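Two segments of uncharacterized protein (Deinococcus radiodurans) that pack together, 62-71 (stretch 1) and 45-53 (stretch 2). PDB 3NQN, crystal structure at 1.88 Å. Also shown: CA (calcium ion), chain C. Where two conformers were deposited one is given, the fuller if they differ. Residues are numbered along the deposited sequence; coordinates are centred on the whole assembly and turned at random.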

ATOM      1  N   VAL A  62       4.288   1.698  -6.315  1.00 31.94           N
ATOM      2  CA  VAL A  62       3.066   2.219  -5.718  1.00 31.34           C
ATOM      3  C   VAL A  62       1.918   1.350  -6.174  1.00 30.22           C
ATOM      4  O   VAL A  62       1.716   1.158  -7.375  1.00 30.47           O
ATOM      5  CB  VAL A  62       2.805   3.687  -6.136  1.00 30.96           C
ATOM      6  CG1 VAL A  62       1.467   4.212  -5.499  1.00 30.02           C
ATOM      7  CG2 VAL A  62       4.001   4.577  -5.710  1.00 30.37           C
ATOM      8  N   ASP A  63       1.189   0.789  -5.220  1.00 30.99           N
ATOM      9  CA  ASP A  63       0.083  -0.123  -5.528  1.00 30.76           C
ATOM     10  C   ASP A  63      -1.228   0.626  -5.738  1.00 32.95           C
ATOM     11  O   ASP A  63      -1.596   1.483  -4.932  1.00 32.40           O
ATOM     12  CB  ASP A  63      -0.090  -1.152  -4.413  1.00 33.17           C
ATOM     13  CG  ASP A  63      -0.023  -0.528  -3.023  1.00 32.81           C
ATOM     14  OD1 ASP A  63       1.071  -0.029  -2.629  1.00 40.07           O
ATOM     15  OD2 ASP A  63      -1.052  -0.534  -2.317  1.00 30.07           O
ATOM     16  N   LEU A  64      -1.895   0.314  -6.844  1.00 32.14           N
ATOM     17  CA  LEU A  64      -3.207   0.874  -7.183  1.00 34.10           C
ATOM     18  C   LEU A  64      -4.223  -0.269  -7.121  1.00 33.64           C
ATOM     19  O   LEU A  64      -4.137  -1.237  -7.910  1.00 31.75           O
ATOM     20  CB  LEU A  64      -3.198   1.478  -8.603  1.00 31.56           C
ATOM     21  CG  LEU A  64      -2.534   2.840  -8.845  1.00 40.00           C
ATOM     22  CD1 LEU A  64      -1.045   2.843  -8.474  1.00 37.33           C
ATOM     23  CD2 LEU A  64      -2.744   3.273 -10.325  1.00 36.64           C
ATOM     24  N   PRO A  65      -5.193  -0.174  -6.203  1.00 33.92           N
ATOM     25  CA  PRO A  65      -6.116  -1.272  -6.078  1.00 33.10           C
ATOM     26  C   PRO A  65      -7.177  -1.296  -7.187  1.00 31.80           C
ATOM     27  O   PRO A  65      -7.373  -0.296  -7.903  1.00 30.87           O
ATOM     28  CB  PRO A  65      -6.767  -1.018  -4.720  1.00 34.65           C
ATOM     29  CG  PRO A  65      -6.732   0.455  -4.568  1.00 33.95           C
ATOM     30  CD  PRO A  65      -5.478   0.906  -5.235  1.00 35.12           C
ATOM     31  N   PHE A  66      -7.778  -2.462  -7.365  1.00 32.42           N
ATOM     32  CA  PHE A  66      -8.967  -2.619  -8.184  1.00 30.98           C
ATOM     33  C   PHE A  66      -9.847  -3.626  -7.491  1.00 32.78           C
ATOM     34  O   PHE A  66      -9.372  -4.438  -6.679  1.00 33.34           O
ATOM     35  CB  PHE A  66      -8.647  -3.112  -9.596  1.00 30.20           C
ATOM     36  CG  PHE A  66      -8.243  -4.578  -9.666  1.00 28.39           C
ATOM     37  CD1 PHE A  66      -9.209  -5.578  -9.825  1.00 32.74           C
ATOM     38  CD2 PHE A  66      -6.919  -4.947  -9.598  1.00 29.31           C
ATOM     39  CE1 PHE A  66      -8.846  -6.908  -9.886  1.00 35.18           C
ATOM     40  CE2 PHE A  66      -6.556  -6.280  -9.650  1.00 31.59           C
ATOM     41  CZ  PHE A  66      -7.532  -7.261  -9.790  1.00 29.87           C
ATOM     42  N   ARG A  67     -11.131  -3.556  -7.802  1.00 31.35           N
ATOM     43  CA  ARG A  67     -12.103  -4.500  -7.327  1.00 33.50           C
ATOM     44  C   ARG A  67     -13.198  -4.570  -8.397  1.00 30.82           C
ATOM     45  O   ARG A  67     -13.723  -3.528  -8.846  1.00 29.75           O
ATOM     46  CB  ARG A  67     -12.674  -4.049  -5.992  1.00 32.77           C
ATOM     47  CG  ARG A  67     -13.447  -5.117  -5.248  1.00 44.42           C
ATOM     48  CD  ARG A  67     -13.772  -4.668  -3.799  1.00 53.30           C
ATOM     49  NE  ARG A  67     -14.247  -5.787  -2.971  1.00 61.49           N
ATOM     50  CZ  ARG A  67     -13.545  -6.376  -1.988  1.00 62.45           C
ATOM     51  NH1 ARG A  67     -12.315  -5.960  -1.667  1.00 60.80           N
ATOM     52  NH2 ARG A  67     -14.084  -7.384  -1.316  1.00 69.70           N
ATOM     53  N   SER A  68     -13.534  -5.779  -8.808  1.00 30.89           N
ATOM     54  CA  SER A  68     -14.527  -5.984  -9.849  1.00 32.11           C
ATOM     55  C   SER A  68     -15.558  -7.050  -9.462  1.00 32.07           C
ATOM     56  O   SER A  68     -15.243  -8.029  -8.800  1.00 34.81           O
ATOM     57  CB  SER A  68     -13.855  -6.394 -11.140  1.00 29.83           C
ATOM     58  OG  SER A  68     -12.943  -5.402 -11.604  1.00 30.74           O
ATOM     59  N   GLU A  69     -16.777  -6.847  -9.922  1.00 32.52           N
ATOM     60  CA  GLU A  69     -17.879  -7.772  -9.702  1.00 32.76           C
ATOM     61  C   GLU A  69     -17.813  -8.878 -10.745  1.00 33.06           C
ATOM     62  O   GLU A  69     -17.556  -8.613 -11.933  1.00 28.69           O
ATOM     63  CB  GLU A  69     -19.202  -7.007  -9.830  1.00 35.51           C
ATOM     64  CG  GLU A  69     -20.459  -7.845  -9.672  1.00 47.93           C
ATOM     65  CD  GLU A  69     -21.724  -7.061 -10.016  1.00 59.82           C
ATOM     66  OE1 GLU A  69     -21.600  -5.911 -10.510  1.00 69.61           O
ATOM     67  OE2 GLU A  69     -22.837  -7.601  -9.813  1.00 64.49           O
ATOM     68  N   ILE A  70     -18.008 -10.121 -10.304  1.00 30.97           N
ATOM     69  CA  ILE A  70     -18.029 -11.264 -11.215  1.00 30.60           C
ATOM     70  C   ILE A  70     -19.471 -11.470 -11.661  1.00 32.19           C
ATOM     71  O   ILE A  70     -20.369 -11.586 -10.831  1.00 35.00           O
ATOM     72  CB  ILE A  70     -17.565 -12.553 -10.523  1.00 33.77           C
ATOM     73  CG1 ILE A  70     -16.170 -12.387  -9.931  1.00 34.71           C
ATOM     74  CG2 ILE A  70     -17.591 -13.730 -11.503  1.00 32.37           C
ATOM     75  CD1 ILE A  70     -15.831 -13.493  -8.922  1.00 34.81           C
ATOM     76  N   VAL A  71     -19.691 -11.455 -12.965  1.00 29.81           N
ATOM     77  CA  VAL A  71     -21.023 -11.607 -13.532  1.00 28.07           C
ATOM     78  C   VAL A  71     -21.057 -12.803 -14.449  1.00 28.55           C
ATOM     79  O   VAL A  71     -20.357 -12.850 -15.436  1.00 28.67           O
ATOM     80  CB  VAL A  71     -21.430 -10.377 -14.344  1.00 25.91           C
ATOM     81  CG1 VAL A  71     -22.831 -10.601 -14.942  1.00 28.22           C
ATOM     82  CG2 VAL A  71     -21.381  -9.085 -13.450  1.00 26.04           C
TER
HETATM   83 CA    CA C 158       0.111   0.957  -0.555  1.00 36.13          CA
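Stretch 2 45-53: GEQVWGELL

Neighbouring antiparallel strands satisfy their backbone polar groups in alternate pairs, and the packing of residues 45-53 on strand 62-71 illustrates the rule. Gly45 and Glu46 lead in as loop; from Gln47 to Leu53 the chain is extended, running against stretch 1 with 147° between the strand directions and the axes 4.4 Å apart at closest approach.

Three hydrogen-bonded pairs carry the ladder, each closing a two-bond ring. Val48 N donates to Ser68 O and Ser68 N to Val48 O, both at 2.8 Å; Gly50 N reaches Phe66 O at 3.1 Å and Phe66 N returns to Gly50 O at 3.0 Å; Leu52 N meets Leu64 O at 2.9 Å and Leu64 N meets Leu52 O at 2.8 Å. Ahead of the strand, Ile70 N donates to Glu46 O at 2.9 Å, so the pairing outlasts the extended conformation. The non-hydrogen-bonded pairs Trp49 with Arg67 and Glu51 with Pro65 lie between these rings, and Gln47 with Glu69 and Leu53 with Asp63 flank them. Proline, which has no amide hydrogen, occupies such a site without costing the ladder a bond. Here CA-H groups supplement the carbonyls, as where Glu51 CA lies 3.2 Å from Leu64 O.

Side chains add their own pairings. Arg67 NE donates to Gln47 OE1 at 2.7 Å, near the guanidinium plane, while the flat of that group stacks on Trp49, with Arg67 NH2 3.4 Å from Trp49 CZ3. The carboxylates of Glu51 and Asp63 share a water, which donates to Glu51 OE1 at 2.4 Å and to Asp63 OD2 at 2.7 Å; calcium binds Asp63 OD1 at 2.5 Å and Asp63 OD2 at 2.6 Å. On the other face, Phe66 lies over the backbone at Gly50, and Phe66 CD2 packs 3.6 Å from Leu52 CD1.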

ATOM      1  N   GLY A  45     -15.801 -15.227  -4.590  1.00 50.75           N
ATOM      2  CA  GLY A  45     -16.782 -15.827  -5.505  1.00 49.16           C
ATOM      3  C   GLY A  45     -17.726 -14.790  -6.092  1.00 47.65           C
ATOM      4  O   GLY A  45     -18.276 -14.992  -7.177  1.00 49.61           O
ATOM      5  N   GLU A  46     -17.870 -13.660  -5.396  1.00 44.63           N
ATOM      6  CA  GLU A  46     -18.743 -12.570  -5.824  1.00 44.05           C
ATOM      7  C   GLU A  46     -17.958 -11.450  -6.499  1.00 41.17           C
ATOM      8  O   GLU A  46     -18.392 -10.890  -7.493  1.00 35.85           O
ATOM      9  CB  GLU A  46     -19.502 -12.008  -4.623  1.00 46.78           C
ATOM     10  CG  GLU A  46     -20.610 -12.936  -4.118  1.00 56.25           C
ATOM     11  CD  GLU A  46     -21.752 -13.052  -5.114  1.00 66.12           C
ATOM     12  OE1 GLU A  46     -22.598 -12.130  -5.160  1.00 74.58           O
ATOM     13  OE2 GLU A  46     -21.802 -14.063  -5.850  1.00 71.61           O
ATOM     14  N   GLN A  47     -16.835 -11.085  -5.906  1.00 39.56           N
ATOM     15  CA  GLN A  47     -15.989 -10.075  -6.459  1.00 39.39           C
ATOM     16  C   GLN A  47     -14.556 -10.561  -6.497  1.00 38.15           C
ATOM     17  O   GLN A  47     -14.190 -11.518  -5.813  1.00 40.94           O
ATOM     18  CB  GLN A  47     -16.088  -8.789  -5.628  1.00 40.58           C
ATOM     19  CG  GLN A  47     -17.509  -8.265  -5.505  1.00 44.50           C
ATOM     20  CD  GLN A  47     -17.613  -6.988  -4.691  1.00 50.24           C
ATOM     21  OE1 GLN A  47     -16.647  -6.550  -4.060  1.00 45.16           O
ATOM     22  NE2 GLN A  47     -18.795  -6.389  -4.695  1.00 57.09           N
ATOM     23  N   VAL A  48     -13.771  -9.921  -7.342  1.00 36.24           N
ATOM     24  CA  VAL A  48     -12.346 -10.186  -7.453  0.50 35.20           C
ATOM     25  C   VAL A  48     -11.618  -8.870  -7.184  1.00 34.27           C
ATOM     26  O   VAL A  48     -12.101  -7.789  -7.582  1.00 32.52           O
ATOM     27  CB  VAL A  48     -11.973 -10.718  -8.870  0.50 35.56           C
ATOM     28  CG1 VAL A  48     -10.458 -10.876  -9.013  0.50 35.79           C
ATOM     29  CG2 VAL A  48     -12.688 -12.053  -9.153  0.50 33.99           C
ATOM     30  N   TRP A  49     -10.491  -8.939  -6.494  1.00 33.31           N
ATOM     31  CA  TRP A  49      -9.723  -7.729  -6.192  1.00 33.42           C
ATOM     32  C   TRP A  49      -8.222  -7.981  -6.137  1.00 32.84           C
ATOM     33  O   TRP A  49      -7.763  -9.128  -6.050  1.00 33.11           O
ATOM     34  CB  TRP A  49     -10.205  -7.076  -4.892  1.00 35.56           C
ATOM     35  CG  TRP A  49     -10.097  -7.950  -3.668  1.00 39.56           C
ATOM     36  CD1 TRP A  49      -9.056  -8.000  -2.778  1.00 43.94           C
ATOM     37  CD2 TRP A  49     -11.078  -8.874  -3.190  1.00 46.97           C
ATOM     38  NE1 TRP A  49      -9.329  -8.915  -1.780  1.00 43.80           N
ATOM     39  CE2 TRP A  49     -10.561  -9.464  -2.010  1.00 48.68           C
ATOM     40  CE3 TRP A  49     -12.339  -9.274  -3.650  1.00 43.26           C
ATOM     41  CZ2 TRP A  49     -11.268 -10.421  -1.283  1.00 51.92           C
ATOM     42  CZ3 TRP A  49     -13.036 -10.230  -2.928  1.00 44.34           C
ATOM     43  CH2 TRP A  49     -12.499 -10.793  -1.756  1.00 50.10           C
ATOM     44  N   GLY A  50      -7.463  -6.895  -6.190  1.00 31.58           N
ATOM     45  CA  GLY A  50      -6.025  -6.972  -6.191  1.00 33.40           C
ATOM     46  C   GLY A  50      -5.443  -5.607  -6.425  1.00 32.99           C
ATOM     47  O   GLY A  50      -6.092  -4.600  -6.154  1.00 30.58           O
ATOM     48  N   GLU A  51      -4.233  -5.561  -6.965  1.00 31.76           N
ATOM     49  CA  GLU A  51      -3.578  -4.286  -7.206  1.00 33.78           C
ATOM     50  C   GLU A  51      -2.573  -4.380  -8.339  1.00 33.05           C
ATOM     51  O   GLU A  51      -2.038  -5.448  -8.618  1.00 33.28           O
ATOM     52  CB  GLU A  51      -2.898  -3.794  -5.901  1.00 34.84           C
ATOM     53  CG  GLU A  51      -1.880  -4.776  -5.336  1.00 45.42           C
ATOM     54  CD  GLU A  51      -1.556  -4.562  -3.849  1.00 50.57           C
ATOM     55  OE1 GLU A  51      -2.235  -3.762  -3.161  1.00 52.11           O
ATOM     56  OE2 GLU A  51      -0.630  -5.231  -3.368  1.00 56.29           O
ATOM     57  N   LEU A  52      -2.399  -3.277  -9.049  1.00 31.99           N
ATOM     58  CA  LEU A  52      -1.358  -3.154 -10.038  1.00 31.71           C
ATOM     59  C   LEU A  52      -0.288  -2.267  -9.450  1.00 32.77           C
ATOM     60  O   LEU A  52      -0.592  -1.374  -8.641  1.00 31.68           O
ATOM     61  CB  LEU A  52      -1.879  -2.523 -11.331  1.00 31.89           C
ATOM     62  CG  LEU A  52      -2.900  -3.302 -12.163  1.00 33.61           C
ATOM     63  CD1 LEU A  52      -4.177  -3.471 -11.373  1.00 40.64           C
ATOM     64  CD2 LEU A  52      -3.179  -2.566 -13.493  1.00 30.72           C
ATOM     65  N   LEU A  53       0.959  -2.480  -9.869  1.00 29.92           N
ATOM     66  CA  LEU A  53       2.078  -1.710  -9.342  1.00 30.69           C
ATOM     67  C   LEU A  53       2.581  -0.691 -10.361  1.00 30.35           C
ATOM     68  O   LEU A  53       2.924  -1.042 -11.487  1.00 32.51           O
ATOM     69  CB  LEU A  53       3.217  -2.640  -8.927  1.00 32.29           C
ATOM     70  CG  LEU A  53       2.893  -3.706  -7.859  1.00 35.76           C
ATOM     71  CD1 LEU A  53       4.163  -4.499  -7.510  1.00 39.24           C
ATOM     72  CD2 LEU A  53       2.307  -3.070  -6.624  1.00 36.69           C
TER
HETATM   73  O   HOH W   1      -3.299  -1.596  -3.303  1.00 44.13           O
HETATM   74  O   HOH W   2      -0.953   2.429  -2.349  1.00 38.97           O
HETATM   75  O   HOH W   3      -1.991   0.383   0.523  1.00 30.96           O
HETATM   76  O   HOH W   4       0.717  -1.149   0.178  1.00 37.61           O
HETATM   77  O   HOH W   5       2.402   1.878  -0.509  1.00 37.95           O